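Local coordinates for 4-hydroxy-3-methylbut-2-enyl diphosphate reductase (Aquifex aeolicus, PDB 3DNF), which catalyses the last step of the non-mevalonate pathway, reducing (E)-4-hydroxy-3-methylbut-2-enyl diphosphate to a mixture of isopentenyl and dimethylallyl diphosphate with an iron-sulfur cluster, at the interface of chains A and B. Numbering follows the deposited sequence. Chains: chain A/B, 4-hydroxy-3-methylbut-2-enyl diphosphate reductase.

Contact 1 and contact 2 are neighbouring patches of one two-fold symmetric interface, with C-alpha centres about 7 Å apart and A:Gly177 in common. Both are built on helix 169-182 of each chain; contact 1 adds strand 185-189. Contact 1 is the apolar middle, where equivalent residues meet near the two-fold, and contact 2 is a flank carrying charges and a water, with a twin when the chains are exchanged. Their centres lie about 19 and 24 Å from A:Glu126, the predicted proton donor, which suggests that these patches do not themselves form the active site. The dimer may be biological or a product of crystal packing.

Contact 1: the interface of chains A and B. Residues chain A 173, 176-177, 180, 188; chain B 176-177, 180, 188.
A:Val176 and B:Val176 meet methyl to methyl near the two-fold axis, A:Val176 CG1 lying 3.8 Å from B:Val176 CG1. The same branch does the touching on both sides because CG1 is anti to the backbone N in each (chi1 165° in A:Val176, 166° in B:Val176), which turns it to the partner helix. The two side chains cross obliquely, and each CG1 also meets the alanine methyl one turn on in the opposite helix. A:Val176 CG1 is 4.0 Å from the methyl B:Ala180 CB, and the exchanged pair, A:Ala180 CB to B:Val176 CG1, is again 4.0 Å. The result is a small four-residue apolar core made from one face of each helix 169-182, the helices crossing steeply with their directions more opposed than parallel.

B:Gly177 hides as much surface as B:Val176, and about as much as A:Val176, and does so with backbone alone. With no side chain in the way, the two helices come near enough for A:Gly177 CA and B:Gly177 CA to be 4.8 Å apart. The aliphatic stem of A:Lys173, extended beyond CG, passes alongside this bare turn, with its CG 3.5 Å from the carbonyl carbon B:Gly177 C. No nitrogen or oxygen of one chain comes within bonding distance of the other in this patch, so its cohesion rests on van der Waals packing and the burial of apolar surface. At the outer rim, A:Val188 of strand 185-189 adds a looser approach, its CG1 4.2 Å from B:Ala180 CB.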
loop_
_atom_site.group_PDB
_atom_site.type_symbol
_atom_site.label_atom_id
_atom_site.label_comp_id
_atom_site.label_asym_id
_atom_site.label_seq_id
_atom_site.Cartn_x
_atom_site.Cartn_y
_atom_site.Cartn_z
ATOM N N LYS A 173 -0.730 -4.731 -4.985
ATOM C CA LYS A 173 -0.343 -4.526 -3.586
ATOM C C LYS A 173 1.152 -4.170 -3.518
ATOM O O LYS A 173 1.580 -3.306 -2.736
ATOM C CB LYS A 173 -0.632 -5.813 -2.781
ATOM C CG LYS A 173 -0.166 -5.811 -1.340
ATOM C CD LYS A 173 -0.508 -7.128 -0.686
ATOM C CE LYS A 173 -0.029 -7.195 0.743
ATOM N NZ LYS A 173 -0.479 -8.441 1.423
ATOM N N VAL A 176 1.818 -0.516 -4.993
ATOM C CA VAL A 176 1.298 0.455 -4.069
ATOM C C VAL A 176 2.205 0.587 -2.830
ATOM O O VAL A 176 2.513 1.715 -2.419
ATOM C CB VAL A 176 -0.166 0.070 -3.668
ATOM C CG1 VAL A 176 -0.618 0.828 -2.438
ATOM C CG2 VAL A 176 -1.101 0.213 -4.840
ATOM N N GLY A 177 2.632 -0.534 -2.240
ATOM C CA GLY A 177 3.420 -0.471 -1.014
ATOM C C GLY A 177 4.798 0.076 -1.348
ATOM O O GLY A 177 5.343 0.834 -0.574
ATOM N N ALA A 180 4.701 3.920 -2.026
ATOM C CA ALA A 180 4.503 4.535 -0.705
ATOM C C ALA A 180 5.786 4.719 0.112
ATOM O O ALA A 180 5.912 5.688 0.876
ATOM C CB ALA A 180 3.454 3.764 0.094
ATOM N N VAL A 188 -4.427 6.006 -3.551
ATOM C CA VAL A 188 -4.809 4.841 -4.328
ATOM C C VAL A 188 -6.332 4.844 -4.475
ATOM O O VAL A 188 -7.091 4.994 -3.503
ATOM C CB VAL A 188 -4.346 3.549 -3.612
ATOM C CG1 VAL A 188 -4.707 2.289 -4.441
ATOM C CG2 VAL A 188 -2.830 3.582 -3.264
ATOM N N VAL B 176 -0.000 -0.895 4.062
ATOM C CA VAL B 176 -0.497 -0.031 2.989
ATOM C C VAL B 176 -1.062 -0.860 1.816
ATOM O O VAL B 176 -2.167 -0.619 1.347
ATOM C CB VAL B 176 0.602 0.954 2.501
ATOM C CG1 VAL B 176 0.199 1.612 1.156
ATOM C CG2 VAL B 176 0.933 2.006 3.599
ATOM N N GLY B 177 -0.312 -1.855 1.361
ATOM C CA GLY B 177 -0.707 -2.672 0.228
ATOM C C GLY B 177 -1.967 -3.452 0.554
ATOM O O GLY B 177 -2.891 -3.509 -0.244
ATOM N N ALA B 180 -5.156 -1.205 0.823
ATOM C CA ALA B 180 -5.496 -0.774 -0.543
ATOM C C ALA B 180 -6.309 -1.817 -1.341
ATOM O O ALA B 180 -7.101 -1.477 -2.233
ATOM C CB ALA B 180 -4.247 -0.417 -1.291
ATOM N N VAL B 188 -1.935 7.780 1.651
ATOM C CA VAL B 188 -0.823 7.537 2.530
ATOM C C VAL B 188 0.038 8.762 2.605
ATOM O O VAL B 188 0.417 9.340 1.582
ATOM C CB VAL B 188 0.078 6.389 1.978
ATOM C CG1 VAL B 188 1.280 6.079 2.906
ATOM C CG2 VAL B 188 -0.764 5.153 1.671
#

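Contact 2: the interface of chains A and B. Residues chain A 174, 177-178, 181; chain B 169, 172-173.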
loop_
_atom_site.group_PDB
_atom_site.type_symbol
_atom_site.label_atom_id
_atom_site.label_comp_id
_atom_site.label_asym_id
_atom_site.label_seq_id
_atom_site.Cartn_x
_atom_site.Cartn_y
_atom_site.Cartn_z
ATOM N N GLU A 174 1.958 -4.869 -4.313
ATOM C CA GLU A 174 3.407 -4.652 -4.300
ATOM C C GLU A 174 3.790 -3.237 -4.793
ATOM O O GLU A 174 4.617 -2.546 -4.165
ATOM C CB GLU A 174 4.113 -5.705 -5.157
ATOM C CG GLU A 174 5.612 -5.472 -5.296
ATOM C CD GLU A 174 6.402 -5.667 -4.010
ATOM O OE1 GLU A 174 5.904 -6.331 -3.064
ATOM O OE2 GLU A 174 7.558 -5.178 -3.945
ATOM N N GLY A 177 2.632 -0.534 -2.240
ATOM C CA GLY A 177 3.420 -0.471 -1.014
ATOM C C GLY A 177 4.798 0.076 -1.348
ATOM O O GLY A 177 5.343 0.834 -0.574
ATOM N N GLU A 178 5.350 -0.294 -2.519
ATOM C CA GLU A 178 6.709 0.133 -2.860
ATOM C C GLU A 178 6.750 1.643 -3.118
ATOM O O GLU A 178 7.620 2.344 -2.585
ATOM C CB GLU A 178 7.287 -0.646 -4.045
ATOM C CG GLU A 178 8.775 -0.354 -4.291
ATOM C CD GLU A 178 9.713 -0.799 -3.166
ATOM O OE1 GLU A 178 9.333 -1.573 -2.257
ATOM O OE2 GLU A 178 10.892 -0.383 -3.193
ATOM N N LEU A 181 6.741 3.804 -0.025
ATOM C CA LEU A 181 8.013 3.944 0.705
ATOM C C LEU A 181 8.904 5.071 0.181
ATOM O O LEU A 181 9.735 5.602 0.937
ATOM C CB LEU A 181 8.784 2.619 0.689
ATOM C CG LEU A 181 8.089 1.461 1.387
ATOM C CD1 LEU A 181 8.995 0.240 1.362
ATOM C CD2 LEU A 181 7.758 1.841 2.853
ATOM N N GLU B 169 9.914 -0.094 7.695
ATOM C CA GLU B 169 9.352 0.071 6.344
ATOM C C GLU B 169 8.686 -1.189 5.841
ATOM O O GLU B 169 7.675 -1.122 5.138
ATOM C CB GLU B 169 10.445 0.469 5.359
ATOM C CG GLU B 169 11.024 1.881 5.565
ATOM C CD GLU B 169 11.878 2.305 4.372
ATOM O OE1 GLU B 169 12.439 1.441 3.685
ATOM O OE2 GLU B 169 12.006 3.516 4.118
ATOM N N PHE B 172 5.163 -1.371 7.219
ATOM C CA PHE B 172 4.376 -0.256 6.693
ATOM C C PHE B 172 3.961 -0.553 5.252
ATOM O O PHE B 172 2.817 -0.373 4.889
ATOM C CB PHE B 172 5.222 0.978 6.719
ATOM C CG PHE B 172 4.467 2.216 6.354
ATOM C CD1 PHE B 172 3.453 2.696 7.203
ATOM C CD2 PHE B 172 4.718 2.860 5.132
ATOM C CE1 PHE B 172 2.749 3.820 6.872
ATOM C CE2 PHE B 172 4.016 4.019 4.799
ATOM C CZ PHE B 172 3.013 4.482 5.667
ATOM N N LYS B 173 4.901 -1.079 4.457
ATOM C CA LYS B 173 4.649 -1.437 3.051
ATOM C C LYS B 173 3.525 -2.498 2.936
ATOM O O LYS B 173 2.638 -2.392 2.080
ATOM C CB LYS B 173 5.951 -1.883 2.368
ATOM C CG LYS B 173 5.748 -2.510 1.018
ATOM C CD LYS B 173 7.056 -2.856 0.362
ATOM C CE LYS B 173 6.783 -3.521 -0.963
ATOM N NZ LYS B 173 8.067 -3.966 -1.556
HETATM O O HOH W 1 9.967 5.022 3.699
#
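B:Lys173 lies across helix 169-182 of chain A and ends between two carboxylates one helical turn apart. Its terminal nitrogen NZ donates a hydrogen bond of 2.7 Å to A:Glu174 OE2 and another of 2.8 Å to A:Glu178 OE1, both also salt bridges. Neither is ideally placed: NZ stands above the A:Glu174 carboxylate, 40° out of its plane, and meets A:Glu178 OE1 on the anti side, 24° out of plane. Both glutamates are bent at chi2, which brings their carboxylates towards the lysine tip.

The lysine stem and both branches of A:Leu181 make the tight part of the contact. CG of the lysine lies anti to the backbone N (chi1 169°) and the rest of the chain is extended, so the methylenes run over the A:Gly177 backbone, with B:Lys173 CG 3.6 Å from A:Gly177 C. A:Leu181 meets this stem at about a right angle, its CD1 3.8 Å from B:Lys173 CD. The other branch, A:Leu181 CD2, packs 3.9 Å from B:Glu169 CB. An alanine in place of B:Lys173 would probably leave both glutamate charges without their mate and open a gap over the A:Gly177 backbone where the methylenes lay.

The looser side lies at the start of the chain B helix. The B:Glu169 carboxylate reaches chain A through solvent: water 1 is 2.6 Å from B:Glu169 OE2 and is also hydrogen-bonded to the carbonyl oxygen A:Leu181 O. B:Phe172 takes a minor part, hiding 6 Å²; A:Leu181 CD2 meets its ring in plane at the edge, 3.9 Å from B:Phe172 CD2.

In the fold, the two copies of helix 169-182 cross steeply, the start of one beside the end of the other: B:Glu169 opens the helix of chain B, whereas A:Leu181 lies in the last turn of that of chain A, just before strand 185-189.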